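Local coordinates for uncharacterized protein PA2218 (Pseudomonas aeruginosa, PDB 2HDW), which is of unknown function but adopts an alpha/beta-hydrolase fold and is probably a hydrolase, its substrate and reaction being undefined, at residues Arg95-Val100 against Arg170-Val175; Val126-Asp131 against Asp160-Leu165; Val195-Thr200 against Ala360-Glu365; Asp84-Lys89 against Tyr116-Ala121. All blocks are in the same frame, centred on the assembly; numbering follows the deposited sequence.

Contact 1. Residues Arg95-Val100 against Arg170-Val175; sequences RLPAIV and RERIGV
Pro97 and Arg172 lie side by side and point the same way; CD of Pro97 sits over one face of the guanidinium, offset toward the rim, 3.8 Å from CZ of Arg172. The arginine chain bends at chi3 (64°), and its NE lies 3.9 Å from CB of Pro97. Beyond this pair the backbones run as neighbouring parallel strands, Ala98 beside Ile173 and Val100 beside Val175. Ala98 N donates to Arg172 O at 2.8 Å, Gly174 N to Ala98 O, and Val100 N to Gly174 O. The single methyl of Ala98 leaves room for the longer Ile173, whose CD1 meets CB of Ala98 at 3.3 Å, tighter than usual. Beta-branched valines suit the strands, and CB of Val100 rests 3.9 Å from CG1 of Val175. At the exposed end one water accepts a weak bond from Arg95 NH1 and a regular one from Arg170 NH2; these two nitrogens are 5.5 Å apart, and the water probably eases the repulsion of the like charges. Arg95 also donates to Val168 O, and Arg172 NE to Leu367 O. The chemistry thus passes from solvated arginines to an apolar interior whose buried peptide groups are paired by the strands themselves.

Contact 2. Residues Val126-Asp131 against Asp160-Leu165; sequences VTLAFD and DFISLL
Leu128 carries CG anti to its backbone N (chi1 -174°), and Ile162 holds both CG1 (chi1 -157°) and CD1 (chi2 158°) in extended positions, a shape that carries CD1 to 3.8 Å from CB of Leu128. This is helix-on-sheet packing in the alpha/beta-hydrolase fold: helix 148-164 lies on strand 126-130, running nearly opposite to it with the short axes 9.6 Å apart, and the chain then goes on by way of the short strand 168-169 to strand 173-178. Two residues of the strand, Val126 and Leu128, direct their side chains to the helix, while Thr127 between them turns to the other face, where OG1 bonds to Ala117 O. Branched and long aliphatic residues suit such an interface, for they fill the space between helix and sheet without needing polar partners, and no hydrogen bond passes between the segments. Phe161 crosses Leu128 at about a right angle, with its CD2 4.0 Å from CD2 of the leucine; on the sheet its ring also meets that of Phe73. Near the end of the helix Leu165 takes over, its CD1 4.2 Å from CG1 of Val126. Ile162 is shared more widely, since it also touches Ala98 and Val100 of the adjoining strand 96-102 and thereby spans two strands. Its methyl tip bears on the backbone too: CD1 of Ile162 lies 3.9 Å from O of Val126, a carbonyl that accepts the hydrogen bond of Ile99 N.

Contact 3. Residues Val195-Thr200 against Ala360-Glu365; sequences VKAVVT and AGFFDE
The ring of Phe363 meets O of Ala197 at its edge, near the ring plane and 3.8 Å from CE1, while one of its faces is covered from within the helix by Phe362, whose CD2 stands 3.8 Å above the plane of the Phe363 ring, over its centre. A carbonyl oxygen in that place faces the weakly positive C-H rim of the aromatic ring, a mildly favourable setting. Different first torsions start the two side chains off in different directions, CG of Phe362 anti to the backbone N (chi1 176°) and CG of Phe363 anti to the carbonyl carbon (chi1 -72°), yet both rings reach the same strand. Val199 is gripped by the pair. Its CG2 comes 3.3 Å from CD2 of Phe362, a close approach in which the two side chains slide past each other in opposite directions, and lies obliquely to the other ring, 3.7 Å from CZ of Phe363. Ala197, two residues earlier, has only a methyl group to offer, and its smallness leaves room for the ring of Phe362, with CB 3.7 Å from CE2 of Phe362. No hydrogen bond crosses here; big flat rings against small strand residues make a buried join whose side chains are all apolar. Helix 356-366, the last of the chain, thus covers one face of the central sheet, where residues 360-365 run nearly antiparallel (168°) to 197-200. Phe362 also rests on Leu310 in strand 309-314 and Phe363 on Ile176 in strand 173-178, while Val198 faces the other way, against Leu186 and Val189 of helix 180-191.

Contact 4. Residues Asp84-Lys89 against Tyr116-Ala121; sequences DLYLPK and YAQTMA
Tyr86 supplies the densest part of this contact, its ring lying against helix 112-122 while its CB touches CB of Ala121 at 3.6 Å. CG of the tyrosine is anti to the carbonyl carbon (chi1 -58°), and the ring rests beside the helix surface made by Ala117 and Gln118. CB of Gln118 sits over one face, 4.2 Å from the centroid of the Tyr86 ring and offset toward the rim, a CH-pi contact; CB of Ala117 approaches obliquely, 3.8 Å from CD2 of Tyr86. The two alanines, one turn apart on the helix, suit their places because a single methyl lets the helix come down to 7.6 Å from the strand, measured between the short axes. Gln118 gives the ring its aliphatic stem, its side chain crossing that of the tyrosine obliquely. Toward the other end little area is buried: of partly exposed Pro88 only CB and CG meet O of Ala121, CG at 3.4 Å and without a hydrogen bond, and the chain runs on to the exposed Lys89, a residue at home at the surface. Proline, which lacks an N-H, suits the last residue of the strand, where the sheet pairing stops. Around the contact, strand 80-88 lies between strands 66-74 and 126-130, and Tyr86 meets His68 of the former and Thr127 of the latter. Helix 112-122 links parallel strands 96-102 and 126-130 in a beta-alpha-beta unit, and its Met120 touches Phe356, Ile359 and Ala360 of helix 356-366.

Overall arrangement
All four contacts reach one sheet and are largely buried, but they differ in kind. Contact 1 alone joins strand to strand, so backbone hydrogen bonds carry it, and its arginine-rich end meets solvent. The other three lay helices on strands through apolar side chains: contact 2 covers the face bearing Ala98 and Val100, whereas contacts 3 and 4 cover the opposite one, where CD1 of Ile99 touches both Phe363 and Met120. Branched aliphatics dominate contact 2, paired phenylalanines contact 3, and a tyrosine against alanines and a glutamine stem contact 4. Contacts 2 and 4 share neighbouring strands, bonded through Ala129 and Asp84; contacts 1 and 3 meet through the Glu171-Lys196 salt bridge.

Contact 1. Residues Arg95-Val100 against Arg170-Val175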
# COMPACT_ATOMS: atom_id res chain seq x y z
N ARG A 95 1.74 -19.13 -19.52
CA ARG A 95 2.23 -18.28 -18.44
C ARG A 95 1.04 -17.50 -17.89
O ARG A 95 0.12 -17.15 -18.63
CB ARG A 95 3.32 -17.33 -18.95
CG ARG A 95 4.67 -18.03 -19.15
CD ARG A 95 5.73 -17.07 -19.68
NE ARG A 95 7.04 -17.70 -19.74
CZ ARG A 95 8.10 -17.30 -19.03
NH1 ARG A 95 8.00 -16.26 -18.21
NH2 ARG A 95 9.25 -17.94 -19.14
N LEU A 96 1.07 -17.24 -16.59
CA LEU A 96 -0.03 -16.57 -15.91
C LEU A 96 0.03 -15.06 -15.75
O LEU A 96 1.10 -14.46 -15.75
CB LEU A 96 -0.18 -17.17 -14.51
CG LEU A 96 -0.40 -18.68 -14.44
CD1 LEU A 96 -0.50 -19.11 -12.98
CD2 LEU A 96 -1.67 -19.05 -15.20
N PRO A 97 -1.15 -14.41 -15.62
CA PRO A 97 -1.21 -12.96 -15.43
C PRO A 97 -0.72 -12.78 -14.00
O PRO A 97 -0.78 -13.73 -13.21
CB PRO A 97 -2.70 -12.65 -15.59
CG PRO A 97 -3.35 -13.89 -15.03
CD PRO A 97 -2.50 -15.01 -15.61
N ALA A 98 -0.24 -11.59 -13.65
CA ALA A 98 0.26 -11.36 -12.30
C ALA A 98 -0.22 -10.04 -11.72
O ALA A 98 -0.55 -9.10 -12.46
CB ALA A 98 1.79 -11.41 -12.31
N ILE A 99 -0.25 -9.97 -10.40
CA ILE A 99 -0.71 -8.77 -9.69
C ILE A 99 0.22 -8.41 -8.53
O ILE A 99 0.55 -9.27 -7.71
CB ILE A 99 -2.12 -8.97 -9.09
CG1 ILE A 99 -3.11 -9.39 -10.17
CG2 ILE A 99 -2.59 -7.69 -8.42
CD1 ILE A 99 -4.48 -9.75 -9.63
N VAL A 100 0.66 -7.16 -8.47
CA VAL A 100 1.50 -6.72 -7.36
C VAL A 100 0.61 -5.94 -6.42
O VAL A 100 -0.11 -5.03 -6.84
CB VAL A 100 2.66 -5.82 -7.82
CG1 VAL A 100 3.34 -5.21 -6.59
CG2 VAL A 100 3.67 -6.63 -8.62
N ARG A 170 5.04 -11.42 -18.43
CA ARG A 170 5.34 -10.02 -18.14
C ARG A 170 4.42 -8.99 -18.81
O ARG A 170 4.37 -7.83 -18.40
CB ARG A 170 6.79 -9.70 -18.51
CG ARG A 170 7.08 -9.66 -20.01
CD ARG A 170 8.57 -9.55 -20.25
NE ARG A 170 9.26 -10.66 -19.58
CZ ARG A 170 10.57 -10.73 -19.39
NH1 ARG A 170 11.37 -9.76 -19.83
NH2 ARG A 170 11.09 -11.78 -18.76
N GLU A 171 3.69 -9.41 -19.84
CA GLU A 171 2.77 -8.51 -20.53
C GLU A 171 1.37 -8.51 -19.90
O GLU A 171 0.48 -7.77 -20.35
CB GLU A 171 2.66 -8.89 -22.01
CG GLU A 171 3.85 -8.48 -22.88
CD GLU A 171 4.05 -6.97 -22.92
OE1 GLU A 171 3.04 -6.24 -22.91
OE2 GLU A 171 5.22 -6.52 -22.97
N ARG A 172 1.17 -9.31 -18.86
CA ARG A 172 -0.13 -9.40 -18.20
C ARG A 172 -0.01 -9.06 -16.71
O ARG A 172 -0.36 -9.87 -15.85
CB ARG A 172 -0.69 -10.82 -18.37
CG ARG A 172 -0.70 -11.33 -19.81
CD ARG A 172 -1.22 -12.76 -19.91
NE ARG A 172 -2.62 -12.86 -19.48
CZ ARG A 172 -3.26 -14.01 -19.24
NH1 ARG A 172 -2.63 -15.17 -19.37
NH2 ARG A 172 -4.52 -13.98 -18.84
N ILE A 173 0.48 -7.86 -16.42
CA ILE A 173 0.68 -7.42 -15.03
C ILE A 173 -0.25 -6.28 -14.62
O ILE A 173 -0.43 -5.31 -15.36
CB ILE A 173 2.13 -6.94 -14.79
CG1 ILE A 173 3.13 -8.01 -15.23
CG2 ILE A 173 2.33 -6.59 -13.31
CD1 ILE A 173 3.01 -9.31 -14.49
N GLY A 174 -0.82 -6.42 -13.43
CA GLY A 174 -1.69 -5.39 -12.89
C GLY A 174 -1.24 -5.12 -11.47
O GLY A 174 -0.36 -5.81 -10.94
N VAL A 175 -1.81 -4.09 -10.84
CA VAL A 175 -1.45 -3.77 -9.47
C VAL A 175 -2.67 -3.37 -8.65
O VAL A 175 -3.66 -2.87 -9.20
CB VAL A 175 -0.43 -2.62 -9.36
CG1 VAL A 175 0.90 -3.03 -9.96
CG2 VAL A 175 -0.97 -1.38 -10.05
O HOH W 1 0.10 -15.89 -21.10
O HOH W 2 9.22 -13.78 -17.30

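Contact 2. Residues Val126-Asp131 against Asp160-Leu165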
# COMPACT_ATOMS: atom_id res chain seq x y z
N VAL A 126 -0.84 -14.92 -10.25
CA VAL A 126 0.42 -15.08 -9.54
C VAL A 126 0.46 -13.75 -8.79
O VAL A 126 0.29 -12.70 -9.41
CB VAL A 126 1.63 -15.15 -10.49
CG1 VAL A 126 2.91 -14.96 -9.71
CG2 VAL A 126 1.64 -16.49 -11.21
N THR A 127 0.68 -13.77 -7.48
CA THR A 127 0.67 -12.52 -6.72
C THR A 127 1.86 -12.29 -5.82
O THR A 127 2.58 -13.22 -5.45
CB THR A 127 -0.61 -12.40 -5.88
OG1 THR A 127 -0.62 -13.44 -4.90
CG2 THR A 127 -1.84 -12.52 -6.76
N LEU A 128 2.04 -11.03 -5.44
CA LEU A 128 3.15 -10.63 -4.60
C LEU A 128 2.76 -9.49 -3.65
O LEU A 128 2.23 -8.47 -4.09
CB LEU A 128 4.31 -10.20 -5.50
CG LEU A 128 5.69 -9.85 -4.95
CD1 LEU A 128 6.31 -11.07 -4.28
CD2 LEU A 128 6.57 -9.36 -6.09
N ALA A 129 3.00 -9.68 -2.36
CA ALA A 129 2.73 -8.67 -1.34
C ALA A 129 4.12 -8.32 -0.80
O ALA A 129 4.86 -9.21 -0.37
CB ALA A 129 1.85 -9.24 -0.22
N PHE A 130 4.48 -7.04 -0.84
CA PHE A 130 5.81 -6.63 -0.41
C PHE A 130 5.85 -5.61 0.72
O PHE A 130 4.88 -4.90 0.98
CB PHE A 130 6.55 -6.03 -1.61
CG PHE A 130 5.95 -4.75 -2.11
CD1 PHE A 130 6.28 -3.53 -1.50
CD2 PHE A 130 5.02 -4.75 -3.15
CE1 PHE A 130 5.70 -2.33 -1.93
CE2 PHE A 130 4.43 -3.56 -3.59
CZ PHE A 130 4.77 -2.35 -2.98
N ASP A 131 6.99 -5.56 1.40
CA ASP A 131 7.21 -4.60 2.46
C ASP A 131 7.92 -3.40 1.84
O ASP A 131 8.97 -3.54 1.21
CB ASP A 131 8.08 -5.18 3.58
CG ASP A 131 7.32 -6.15 4.46
OD1 ASP A 131 6.08 -6.00 4.59
OD2 ASP A 131 7.96 -7.05 5.05
N ASP A 160 9.17 -5.29 -11.39
CA ASP A 160 10.42 -5.77 -11.99
C ASP A 160 10.63 -7.25 -11.66
O ASP A 160 10.98 -8.05 -12.53
CB ASP A 160 11.63 -5.01 -11.43
CG ASP A 160 11.82 -3.64 -12.05
OD1 ASP A 160 11.08 -3.28 -13.00
OD2 ASP A 160 12.73 -2.91 -11.59
N PHE A 161 10.41 -7.61 -10.40
CA PHE A 161 10.61 -8.99 -9.96
C PHE A 161 9.57 -9.97 -10.47
O PHE A 161 9.91 -10.99 -11.07
CB PHE A 161 10.66 -9.07 -8.44
CG PHE A 161 10.89 -10.46 -7.92
CD1 PHE A 161 12.17 -11.00 -7.89
CD2 PHE A 161 9.82 -11.24 -7.51
CE1 PHE A 161 12.38 -12.31 -7.46
CE2 PHE A 161 10.02 -12.55 -7.08
CZ PHE A 161 11.30 -13.09 -7.06
N ILE A 162 8.31 -9.66 -10.22
CA ILE A 162 7.22 -10.54 -10.63
C ILE A 162 7.28 -10.81 -12.14
O ILE A 162 6.94 -11.90 -12.59
CB ILE A 162 5.85 -9.93 -10.21
CG1 ILE A 162 4.79 -11.04 -10.10
CG2 ILE A 162 5.40 -8.88 -11.22
CD1 ILE A 162 3.61 -10.65 -9.23
N SER A 163 7.75 -9.82 -12.89
CA SER A 163 7.87 -9.91 -14.35
C SER A 163 8.82 -10.96 -14.88
O SER A 163 8.58 -11.54 -15.94
CB SER A 163 8.32 -8.56 -14.94
OG SER A 163 7.32 -7.58 -14.80
N LEU A 164 9.91 -11.20 -14.17
CA LEU A 164 10.91 -12.16 -14.61
C LEU A 164 10.64 -13.61 -14.19
O LEU A 164 11.38 -14.51 -14.58
CB LEU A 164 12.30 -11.74 -14.12
CG LEU A 164 12.72 -10.31 -14.50
CD1 LEU A 164 14.20 -10.13 -14.19
CD2 LEU A 164 12.45 -10.05 -15.98
N LEU A 165 9.58 -13.82 -13.41
CA LEU A 165 9.24 -15.17 -12.97
C LEU A 165 8.88 -16.07 -14.15
O LEU A 165 8.15 -15.67 -15.05
CB LEU A 165 8.06 -15.13 -11.99
CG LEU A 165 8.34 -14.53 -10.61
CD1 LEU A 165 7.07 -14.54 -9.80
CD2 LEU A 165 9.43 -15.32 -9.90

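Contact 3. Residues Val195-Thr200 against Ala360-Glu365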
# COMPACT_ATOMS: atom_id res chain seq x y z
N VAL A 195 2.57 -1.78 -16.53
CA VAL A 195 1.37 -2.13 -15.76
C VAL A 195 0.13 -1.88 -16.62
O VAL A 195 -0.15 -0.74 -17.02
CB VAL A 195 1.30 -1.32 -14.45
CG1 VAL A 195 0.16 -1.82 -13.58
CG2 VAL A 195 2.63 -1.45 -13.69
N LYS A 196 -0.61 -2.95 -16.89
CA LYS A 196 -1.79 -2.91 -17.75
C LYS A 196 -3.11 -2.39 -17.18
O LYS A 196 -3.95 -1.89 -17.92
CB LYS A 196 -2.03 -4.30 -18.35
CG LYS A 196 -0.88 -4.83 -19.19
CD LYS A 196 -0.51 -3.88 -20.31
CE LYS A 196 0.29 -4.58 -21.41
NZ LYS A 196 1.51 -5.22 -20.88
N ALA A 197 -3.30 -2.54 -15.88
CA ALA A 197 -4.53 -2.10 -15.24
C ALA A 197 -4.25 -1.87 -13.77
O ALA A 197 -3.28 -2.42 -13.23
CB ALA A 197 -5.63 -3.15 -15.42
N VAL A 198 -5.09 -1.08 -13.11
CA VAL A 198 -4.90 -0.76 -11.71
C VAL A 198 -6.21 -0.63 -10.93
O VAL A 198 -7.17 -0.02 -11.41
CB VAL A 198 -4.10 0.56 -11.54
CG1 VAL A 198 -4.85 1.72 -12.20
CG2 VAL A 198 -3.86 0.85 -10.06
N VAL A 199 -6.22 -1.20 -9.73
CA VAL A 199 -7.36 -1.15 -8.82
C VAL A 199 -6.86 -0.53 -7.52
O VAL A 199 -5.74 -0.80 -7.10
CB VAL A 199 -7.87 -2.56 -8.46
CG1 VAL A 199 -8.76 -2.49 -7.21
CG2 VAL A 199 -8.65 -3.15 -9.62
N THR A 200 -7.67 0.33 -6.90
CA THR A 200 -7.29 0.91 -5.62
C THR A 200 -8.40 0.52 -4.66
O THR A 200 -9.57 0.43 -5.05
CB THR A 200 -7.19 2.46 -5.67
OG1 THR A 200 -8.45 3.02 -6.08
CG2 THR A 200 -6.09 2.90 -6.61
N ALA A 360 -11.17 -9.73 -9.39
CA ALA A 360 -10.67 -10.81 -10.24
C ALA A 360 -11.22 -10.65 -11.66
O ALA A 360 -10.50 -10.80 -12.65
CB ALA A 360 -11.09 -12.17 -9.66
N GLY A 361 -12.52 -10.35 -11.75
CA GLY A 361 -13.15 -10.17 -13.05
C GLY A 361 -12.50 -9.02 -13.80
O GLY A 361 -12.31 -9.09 -15.02
N PHE A 362 -12.17 -7.96 -13.08
CA PHE A 362 -11.53 -6.79 -13.66
C PHE A 362 -10.19 -7.17 -14.29
O PHE A 362 -9.94 -6.89 -15.47
CB PHE A 362 -11.30 -5.75 -12.56
CG PHE A 362 -10.55 -4.52 -13.02
CD1 PHE A 362 -11.20 -3.52 -13.74
CD2 PHE A 362 -9.21 -4.35 -12.69
CE1 PHE A 362 -10.52 -2.36 -14.12
CE2 PHE A 362 -8.52 -3.19 -13.07
CZ PHE A 362 -9.18 -2.19 -13.78
N PHE A 363 -9.33 -7.82 -13.52
CA PHE A 363 -8.03 -8.20 -14.04
C PHE A 363 -8.12 -9.33 -15.07
O PHE A 363 -7.29 -9.39 -15.97
CB PHE A 363 -7.07 -8.59 -12.91
CG PHE A 363 -6.60 -7.41 -12.10
CD1 PHE A 363 -5.90 -6.37 -12.71
CD2 PHE A 363 -6.84 -7.34 -10.73
CE1 PHE A 363 -5.45 -5.27 -11.96
CE2 PHE A 363 -6.40 -6.25 -9.97
CZ PHE A 363 -5.70 -5.21 -10.59
N ASP A 364 -9.11 -10.21 -14.94
CA ASP A 364 -9.25 -11.28 -15.93
C ASP A 364 -9.42 -10.67 -17.31
O ASP A 364 -8.84 -11.14 -18.29
CB ASP A 364 -10.46 -12.18 -15.63
CG ASP A 364 -10.18 -13.21 -14.54
OD1 ASP A 364 -9.05 -13.75 -14.51
OD2 ASP A 364 -11.09 -13.50 -13.73
N GLU A 365 -10.22 -9.62 -17.39
CA GLU A 365 -10.46 -8.97 -18.67
C GLU A 365 -9.28 -8.14 -19.15
O GLU A 365 -8.87 -8.25 -20.31
CB GLU A 365 -11.68 -8.06 -18.61
CG GLU A 365 -12.01 -7.49 -19.98
CD GLU A 365 -12.96 -6.33 -19.94
OE1 GLU A 365 -13.98 -6.42 -19.21
OE2 GLU A 365 -12.70 -5.33 -20.64

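Contact 4. Residues Asp84-Lys89 against Tyr116-Ala121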
# COMPACT_ATOMS: atom_id res chain seq x y z
N ASP A 84 6.18 -11.62 -0.15
CA ASP A 84 5.59 -12.95 -0.15
C ASP A 84 5.03 -13.14 -1.55
O ASP A 84 4.29 -12.30 -2.06
CB ASP A 84 4.44 -13.05 0.87
CG ASP A 84 4.93 -13.12 2.30
OD1 ASP A 84 5.68 -14.07 2.63
OD2 ASP A 84 4.56 -12.24 3.11
N LEU A 85 5.39 -14.26 -2.17
CA LEU A 85 4.93 -14.60 -3.51
C LEU A 85 3.96 -15.77 -3.42
O LEU A 85 4.26 -16.78 -2.79
CB LEU A 85 6.13 -14.99 -4.37
CG LEU A 85 5.87 -15.50 -5.78
CD1 LEU A 85 5.35 -14.37 -6.66
CD2 LEU A 85 7.17 -16.05 -6.34
N TYR A 86 2.79 -15.62 -4.04
CA TYR A 86 1.77 -16.66 -4.04
C TYR A 86 1.44 -17.07 -5.47
O TYR A 86 1.22 -16.22 -6.33
CB TYR A 86 0.49 -16.15 -3.37
CG TYR A 86 0.65 -15.69 -1.94
CD1 TYR A 86 0.37 -16.53 -0.87
CD2 TYR A 86 1.08 -14.39 -1.67
CE1 TYR A 86 0.51 -16.09 0.45
CE2 TYR A 86 1.23 -13.94 -0.36
CZ TYR A 86 0.95 -14.79 0.69
OH TYR A 86 1.10 -14.32 1.98
N LEU A 87 1.40 -18.38 -5.72
CA LEU A 87 1.08 -18.89 -7.05
C LEU A 87 0.02 -19.98 -6.99
O LEU A 87 -0.06 -20.73 -6.01
CB LEU A 87 2.32 -19.48 -7.74
CG LEU A 87 3.56 -18.61 -7.95
CD1 LEU A 87 4.28 -18.41 -6.62
CD2 LEU A 87 4.49 -19.29 -8.94
N PRO A 88 -0.83 -20.07 -8.02
CA PRO A 88 -1.88 -21.09 -8.06
C PRO A 88 -1.19 -22.46 -8.23
O PRO A 88 -0.11 -22.53 -8.82
CB PRO A 88 -2.69 -20.71 -9.31
CG PRO A 88 -2.44 -19.24 -9.47
CD PRO A 88 -0.97 -19.12 -9.14
N LYS A 89 -1.80 -23.52 -7.71
CA LYS A 89 -1.25 -24.87 -7.84
C LYS A 89 -1.79 -25.54 -9.10
O LYS A 89 -2.78 -25.09 -9.68
CB LYS A 89 -1.63 -25.73 -6.63
CG LYS A 89 -0.93 -25.38 -5.32
CD LYS A 89 -1.34 -26.37 -4.23
CE LYS A 89 -0.60 -26.12 -2.93
NZ LYS A 89 0.87 -26.31 -3.09
N TYR A 116 -5.00 -10.04 0.52
CA TYR A 116 -5.42 -9.78 -0.86
C TYR A 116 -4.64 -10.66 -1.84
O TYR A 116 -5.23 -11.28 -2.72
CB TYR A 116 -5.18 -8.31 -1.23
CG TYR A 116 -6.33 -7.38 -0.92
CD1 TYR A 116 -6.67 -7.06 0.40
CD2 TYR A 116 -7.05 -6.78 -1.94
CE1 TYR A 116 -7.70 -6.14 0.68
CE2 TYR A 116 -8.07 -5.87 -1.68
CZ TYR A 116 -8.39 -5.56 -0.38
OH TYR A 116 -9.39 -4.64 -0.15
N ALA A 117 -3.32 -10.70 -1.68
CA ALA A 117 -2.46 -11.49 -2.56
C ALA A 117 -2.80 -12.98 -2.56
O ALA A 117 -2.87 -13.60 -3.62
CB ALA A 117 -0.99 -11.29 -2.18
N GLN A 118 -3.00 -13.55 -1.38
CA GLN A 118 -3.33 -14.97 -1.31
C GLN A 118 -4.70 -15.24 -1.93
O GLN A 118 -4.87 -16.22 -2.65
CB GLN A 118 -3.32 -15.47 0.13
CG GLN A 118 -3.53 -16.98 0.21
CD GLN A 118 -3.37 -17.55 1.60
OE1 GLN A 118 -4.22 -17.34 2.47
NE2 GLN A 118 -2.29 -18.27 1.82
N THR A 119 -5.66 -14.37 -1.64
CA THR A 119 -7.01 -14.52 -2.15
C THR A 119 -7.03 -14.43 -3.67
O THR A 119 -7.71 -15.21 -4.34
CB THR A 119 -7.94 -13.43 -1.58
OG1 THR A 119 -7.93 -13.49 -0.15
CG2 THR A 119 -9.37 -13.62 -2.07
N MET A 120 -6.28 -13.49 -4.23
CA MET A 120 -6.25 -13.35 -5.68
C MET A 120 -5.48 -14.51 -6.32
O MET A 120 -5.73 -14.88 -7.46
CB MET A 120 -5.67 -12.00 -6.07
CG MET A 120 -6.60 -10.83 -5.72
SD MET A 120 -8.22 -10.92 -6.56
CE MET A 120 -7.72 -10.69 -8.17
N ALA A 121 -4.54 -15.09 -5.57
CA ALA A 121 -3.78 -16.23 -6.07
C ALA A 121 -4.74 -17.42 -6.17
O ALA A 121 -4.58 -18.29 -7.02
CB ALA A 121 -2.64 -16.55 -5.13